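Local coordinates for ectonucleoside triphosphate diphosphohydrolase 4 (Homo sapiens, PDB 6WG5), which belongs to the GDA1/CD39 (nucleoside phosphatase) family, whose members share the two-lobed fold of the actin-like ATPase clan, at residues S53-Y58 / L110-E115; A145-L150 / A167-G172. One frame throughout, in Å; residues are numbered along the deposited sequence.

Contact 1: S53-Y58 / L110-E115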
loop_
_atom_site.group_PDB
_atom_site.type_symbol
_atom_site.label_atom_id
_atom_site.label_comp_id
_atom_site.label_asym_id
_atom_site.label_seq_id
_atom_site.Cartn_x
_atom_site.Cartn_y
_atom_site.Cartn_z
ATOM N N SER A 53 -15.435 7.396 2.026
ATOM C CA SER A 53 -15.632 6.462 0.927
ATOM C C SER A 53 -15.356 7.164 -0.393
ATOM O O SER A 53 -15.663 8.348 -0.551
ATOM C CB SER A 53 -17.056 5.888 0.928
ATOM O OG SER A 53 -17.299 5.131 2.102
ATOM N N ARG A 54 -14.776 6.423 -1.336
ATOM C CA ARG A 54 -14.453 6.940 -2.656
ATOM C C ARG A 54 -14.910 5.942 -3.710
ATOM O O ARG A 54 -14.918 4.731 -3.478
ATOM C CB ARG A 54 -12.944 7.204 -2.813
ATOM C CG ARG A 54 -12.290 7.824 -1.586
ATOM C CD ARG A 54 -11.784 6.763 -0.620
ATOM N NE ARG A 54 -11.571 7.298 0.723
ATOM C CZ ARG A 54 -11.059 6.604 1.734
ATOM N NH1 ARG A 54 -10.695 5.339 1.564
ATOM N NH2 ARG A 54 -10.907 7.176 2.921
ATOM N N VAL A 55 -15.293 6.464 -4.872
ATOM C CA VAL A 55 -15.750 5.652 -5.992
ATOM C C VAL A 55 -14.861 5.941 -7.192
ATOM O O VAL A 55 -14.499 7.094 -7.446
ATOM C CB VAL A 55 -17.232 5.923 -6.328
ATOM C CG1 VAL A 55 -17.466 7.407 -6.569
ATOM C CG2 VAL A 55 -17.674 5.101 -7.535
ATOM N N PHE A 56 -14.508 4.886 -7.926
ATOM C CA PHE A 56 -13.692 4.995 -9.128
ATOM C C PHE A 56 -14.408 4.292 -10.268
ATOM O O PHE A 56 -14.881 3.164 -10.103
ATOM C CB PHE A 56 -12.305 4.367 -8.929
ATOM C CG PHE A 56 -11.540 4.927 -7.764
ATOM C CD1 PHE A 56 -10.554 5.879 -7.960
ATOM C CD2 PHE A 56 -11.797 4.491 -6.476
ATOM C CE1 PHE A 56 -9.846 6.391 -6.891
ATOM C CE2 PHE A 56 -11.092 5.001 -5.403
ATOM C CZ PHE A 56 -10.115 5.952 -5.611
ATOM N N VAL A 57 -14.489 4.954 -11.418
ATOM C CA VAL A 57 -15.026 4.351 -12.632
ATOM C C VAL A 57 -13.853 3.992 -13.532
ATOM O O VAL A 57 -13.039 4.856 -13.881
ATOM C CB VAL A 57 -16.007 5.292 -13.349
ATOM C CG1 VAL A 57 -16.547 4.632 -14.615
ATOM C CG2 VAL A 57 -17.150 5.676 -12.423
ATOM N N TYR A 58 -13.766 2.720 -13.902
ATOM C CA TYR A 58 -12.752 2.231 -14.820
ATOM C C TYR A 58 -13.409 1.787 -16.117
ATOM O O TYR A 58 -14.531 1.275 -16.118
ATOM C CB TYR A 58 -11.972 1.062 -14.212
ATOM C CG TYR A 58 -11.220 1.420 -12.953
ATOM C CD1 TYR A 58 -9.934 1.937 -13.016
ATOM C CD2 TYR A 58 -11.794 1.242 -11.704
ATOM C CE1 TYR A 58 -9.242 2.268 -11.871
ATOM C CE2 TYR A 58 -11.109 1.569 -10.552
ATOM C CZ TYR A 58 -9.833 2.082 -10.642
ATOM O OH TYR A 58 -9.144 2.410 -9.498
ATOM N N LEU A 110 -23.062 6.539 -6.122
ATOM C CA LEU A 110 -23.587 5.728 -7.216
ATOM C C LEU A 110 -24.275 6.593 -8.265
ATOM O O LEU A 110 -24.175 6.316 -9.466
ATOM C CB LEU A 110 -24.546 4.671 -6.668
ATOM C CG LEU A 110 -23.949 3.702 -5.642
ATOM C CD1 LEU A 110 -24.991 2.682 -5.216
ATOM C CD2 LEU A 110 -22.711 3.001 -6.187
ATOM N N ASN A 111 -24.983 7.640 -7.835
ATOM C CA ASN A 111 -25.531 8.595 -8.793
ATOM C C ASN A 111 -24.417 9.251 -9.601
ATOM O O ASN A 111 -24.569 9.492 -10.804
ATOM C CB ASN A 111 -26.360 9.651 -8.062
ATOM C CG ASN A 111 -27.625 9.079 -7.456
ATOM O OD1 ASN A 111 -28.354 8.330 -8.105
ATOM N ND2 ASN A 111 -27.888 9.424 -6.200
ATOM N N PHE A 112 -23.287 9.542 -8.954
ATOM C CA PHE A 112 -22.137 10.083 -9.668
ATOM C C PHE A 112 -21.677 9.125 -10.760
ATOM O O PHE A 112 -21.428 9.533 -11.901
ATOM C CB PHE A 112 -21.005 10.368 -8.680
ATOM C CG PHE A 112 -19.724 10.805 -9.330
ATOM C CD1 PHE A 112 -19.492 12.141 -9.604
ATOM C CD2 PHE A 112 -18.748 9.880 -9.658
ATOM C CE1 PHE A 112 -18.312 12.547 -10.196
ATOM C CE2 PHE A 112 -17.566 10.280 -10.251
ATOM C CZ PHE A 112 -17.349 11.616 -10.521
ATOM N N ALA A 113 -21.559 7.837 -10.425
ATOM C CA ALA A 113 -21.154 6.847 -11.417
ATOM C C ALA A 113 -22.213 6.685 -12.500
ATOM O O ALA A 113 -21.884 6.606 -13.690
ATOM C CB ALA A 113 -20.880 5.508 -10.734
ATOM N N ALA A 114 -23.491 6.636 -12.108
ATOM C CA ALA A 114 -24.561 6.448 -13.081
ATOM C C ALA A 114 -24.624 7.596 -14.078
ATOM O O ALA A 114 -25.056 7.404 -15.221
ATOM C CB ALA A 114 -25.901 6.299 -12.362
ATOM N N GLU A 115 -24.205 8.795 -13.669
ATOM C CA GLU A 115 -24.169 9.924 -14.593
ATOM C C GLU A 115 -23.162 9.682 -15.712
ATOM O O GLU A 115 -23.475 9.859 -16.895
ATOM C CB GLU A 115 -23.827 11.211 -13.838
ATOM C CG GLU A 115 -25.026 12.081 -13.494
ATOM C CD GLU A 115 -24.623 13.381 -12.824
ATOM O OE1 GLU A 115 -23.541 13.419 -12.198
ATOM O OE2 GLU A 115 -25.383 14.368 -12.931
#

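Contact 2: A145-L150 / A167-G172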
loop_
_atom_site.group_PDB
_atom_site.type_symbol
_atom_site.label_atom_id
_atom_site.label_comp_id
_atom_site.label_asym_id
_atom_site.label_seq_id
_atom_site.Cartn_x
_atom_site.Cartn_y
_atom_site.Cartn_z
ATOM N N ALA A 145 -24.958 -6.840 8.617
ATOM C CA ALA A 145 -26.138 -5.986 8.520
ATOM C C ALA A 145 -25.963 -4.925 7.442
ATOM O O ALA A 145 -26.890 -4.650 6.672
ATOM C CB ALA A 145 -26.420 -5.331 9.872
ATOM N N ILE A 146 -24.776 -4.320 7.370
ATOM C CA ILE A 146 -24.537 -3.247 6.410
ATOM C C ILE A 146 -24.523 -3.796 4.988
ATOM O O ILE A 146 -25.169 -3.247 4.088
ATOM C CB ILE A 146 -23.227 -2.515 6.753
ATOM C CG1 ILE A 146 -23.413 -1.700 8.037
ATOM C CG2 ILE A 146 -22.779 -1.617 5.598
ATOM C CD1 ILE A 146 -22.131 -1.141 8.613
ATOM N N LEU A 147 -23.778 -4.881 4.760
ATOM C CA LEU A 147 -23.717 -5.467 3.424
ATOM C C LEU A 147 -25.110 -5.804 2.911
ATOM O O LEU A 147 -25.422 -5.569 1.737
ATOM C CB LEU A 147 -22.847 -6.725 3.432
ATOM C CG LEU A 147 -21.461 -6.646 4.075
ATOM C CD1 LEU A 147 -20.841 -8.034 4.130
ATOM C CD2 LEU A 147 -20.558 -5.682 3.325
ATOM N N GLU A 148 -25.961 -6.356 3.779
ATOM C CA GLU A 148 -27.281 -6.799 3.343
ATOM C C GLU A 148 -28.164 -5.620 2.950
ATOM O O GLU A 148 -28.938 -5.715 1.992
ATOM C CB GLU A 148 -27.939 -7.629 4.444
ATOM C CG GLU A 148 -27.859 -9.128 4.198
ATOM C CD GLU A 148 -28.141 -9.946 5.443
ATOM O OE1 GLU A 148 -27.917 -9.433 6.560
ATOM O OE2 GLU A 148 -28.591 -11.103 5.305
ATOM N N ASP A 149 -28.066 -4.502 3.672
ATOM C CA ASP A 149 -28.841 -3.325 3.290
ATOM C C ASP A 149 -28.409 -2.814 1.922
ATOM O O ASP A 149 -29.243 -2.384 1.118
ATOM C CB ASP A 149 -28.697 -2.228 4.345
ATOM C CG ASP A 149 -29.684 -1.092 4.139
ATOM O OD1 ASP A 149 -30.763 -1.338 3.557
ATOM O OD2 ASP A 149 -29.386 0.045 4.558
ATOM N N LEU A 150 -27.104 -2.855 1.639
ATOM C CA LEU A 150 -26.622 -2.497 0.309
ATOM C C LEU A 150 -27.098 -3.497 -0.736
ATOM O O LEU A 150 -27.504 -3.109 -1.838
ATOM C CB LEU A 150 -25.095 -2.422 0.311
ATOM C CG LEU A 150 -24.460 -1.282 1.108
ATOM C CD1 LEU A 150 -22.977 -1.541 1.314
ATOM C CD2 LEU A 150 -24.673 0.046 0.405
ATOM N N ALA A 167 -20.423 -7.119 -2.734
ATOM C CA ALA A 167 -20.268 -6.329 -1.518
ATOM C C ALA A 167 -19.549 -7.186 -0.487
ATOM O O ALA A 167 -20.023 -8.275 -0.143
ATOM C CB ALA A 167 -21.622 -5.860 -0.989
ATOM N N GLU A 168 -18.414 -6.699 0.006
ATOM C CA GLU A 168 -17.543 -7.527 0.824
ATOM C C GLU A 168 -16.627 -6.644 1.658
ATOM O O GLU A 168 -16.258 -5.541 1.245
ATOM C CB GLU A 168 -16.720 -8.475 -0.060
ATOM C CG GLU A 168 -15.627 -9.253 0.659
ATOM C CD GLU A 168 -14.750 -10.032 -0.300
ATOM O OE1 GLU A 168 -13.974 -10.895 0.166
ATOM O OE2 GLU A 168 -14.834 -9.776 -1.521
ATOM N N VAL A 169 -16.271 -7.147 2.835
ATOM C CA VAL A 169 -15.237 -6.553 3.676
ATOM C C VAL A 169 -13.951 -7.320 3.402
ATOM O O VAL A 169 -13.814 -8.483 3.798
ATOM C CB VAL A 169 -15.611 -6.610 5.163
ATOM C CG1 VAL A 169 -14.498 -6.015 6.019
ATOM C CG2 VAL A 169 -16.925 -5.886 5.409
ATOM N N ILE A 170 -13.004 -6.675 2.727
ATOM C CA ILE A 170 -11.758 -7.333 2.354
ATOM C C ILE A 170 -10.778 -7.263 3.517
ATOM O O ILE A 170 -10.795 -6.325 4.322
ATOM C CB ILE A 170 -11.167 -6.702 1.077
ATOM C CG1 ILE A 170 -10.797 -5.233 1.314
ATOM C CG2 ILE A 170 -12.159 -6.827 -0.077
ATOM C CD1 ILE A 170 -10.004 -4.611 0.178
ATOM N N SER A 171 -9.917 -8.272 3.607
ATOM C CA SER A 171 -8.886 -8.308 4.630
ATOM C C SER A 171 -7.714 -7.413 4.239
ATOM O O SER A 171 -7.557 -7.019 3.080
ATOM C CB SER A 171 -8.395 -9.739 4.846
ATOM O OG SER A 171 -7.851 -10.277 3.651
ATOM N N GLY A 172 -6.883 -7.090 5.232
ATOM C CA GLY A 172 -5.679 -6.326 4.954
ATOM C C GLY A 172 -4.750 -7.036 3.991
ATOM O O GLY A 172 -4.065 -6.393 3.191
#

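Contact 1: S53-Y58 / L110-E115
Val-55 and Val-57 project from one face of strand 53-61 onto Phe-112 and Ala-113 of helix 107-116, and everything that joins the two segments is apolar. Val-55 offers CG1, which comes obliquely to the CD2 corner of the Phe-112 ring at 4.2 Å. Phe-112 holds its CG anti to the backbone N (chi1 174°), which swings the ring to where that corner meets the valine methyl. Two residues further on, Val-57 CG2 meets the Ala-113 CB methyl at 4.1 Å. The small alanine lets the backbones approach here, with the CA atoms of Val-57 and Ala-113 6.7 Å apart.

Hydrogen bonding serves the sheet instead: no such bond crosses the contact, and the strand backbone pairs with Val-45, Asp-47, Met-86 and Ile-88 of its neighbours. Ile-44 and Met-86 widen the apolar surface under the helix. On the other face of strand 53-61 lies helix 479-487, where Phe-56 touches Thr-480 and Tyr-58 touches Leu-481 and Ile-484. Helix 107-116 thus covers antiparallel strands 40-48, 53-61 and 85-88, consistent with the first helix of the RNase H-like core after its three antiparallel strands.

Contact 2: A145-L150 / A167-G172
Leu-147 lays its CD2 methyl over the backbone between Ala-167 and Glu-168, 4.1 Å from Glu-168 N. The same methyl reaches a side chain before this peptide and one just beyond Glu-168: Leu-147 CD2 is 4.4 Å from Ala-167 CB and 4.2 Å from Val-169 CG2, so one leucine branch carries all the closest contacts. Leu-147 holds its CG anti to the carbonyl carbon (chi1 -50°), which sends the branched end off helix 140-157 and across the strand. Leu-147 and Val-169 meet at roughly a right angle, and Val-169 presents CG2, the methyl beside its own backbone N.

No hydrogen bond links the two segments. The strand is held instead through its backbone, Glu-168 pairing with Ile-129 and Cys-131 of strand 127-131, while Glu-168 CB points away from the helix. Leu-151, one turn after Leu-147, also touches Ala-167, and Met-135 packs against Val-169. Beyond the strand, Ser-171 is the N-cap of helix 172-186: its OG caps a backbone N of the first turn, and its own N bonds forward to Gln-174 OE1.

The helix and strand axes pass 8.6 Å apart and run nearly antiparallel, at 164°. Helix 140-157 is the return leg of a beta-alpha-beta crossover between parallel strands 127-131 and 167-169, as in the RNase H-like core of actin-type proteins.

Overall arrangement
Along the chain, both segments of contact 1 come before those of contact 2, and both contacts draw on one mixed sheet. Strand 53-61 pairs antiparallel with strand 40-48; this pairs parallel with 127-131, and 127-131 parallel with 167-169, so two strands separate those of the two contacts. Helix 107-116 precedes strand 127-131 in the chain and helix 140-157 follows it. The contact centres are 18 Å apart and their nearest atoms about 6 Å, without touching. Contact 1 lays a helix on the antiparallel part of the sheet and contact 2 one on its parallel part. Apart from short extra elements, the order of three strands, helix, strand, helix, strand matches an actin-like lobe.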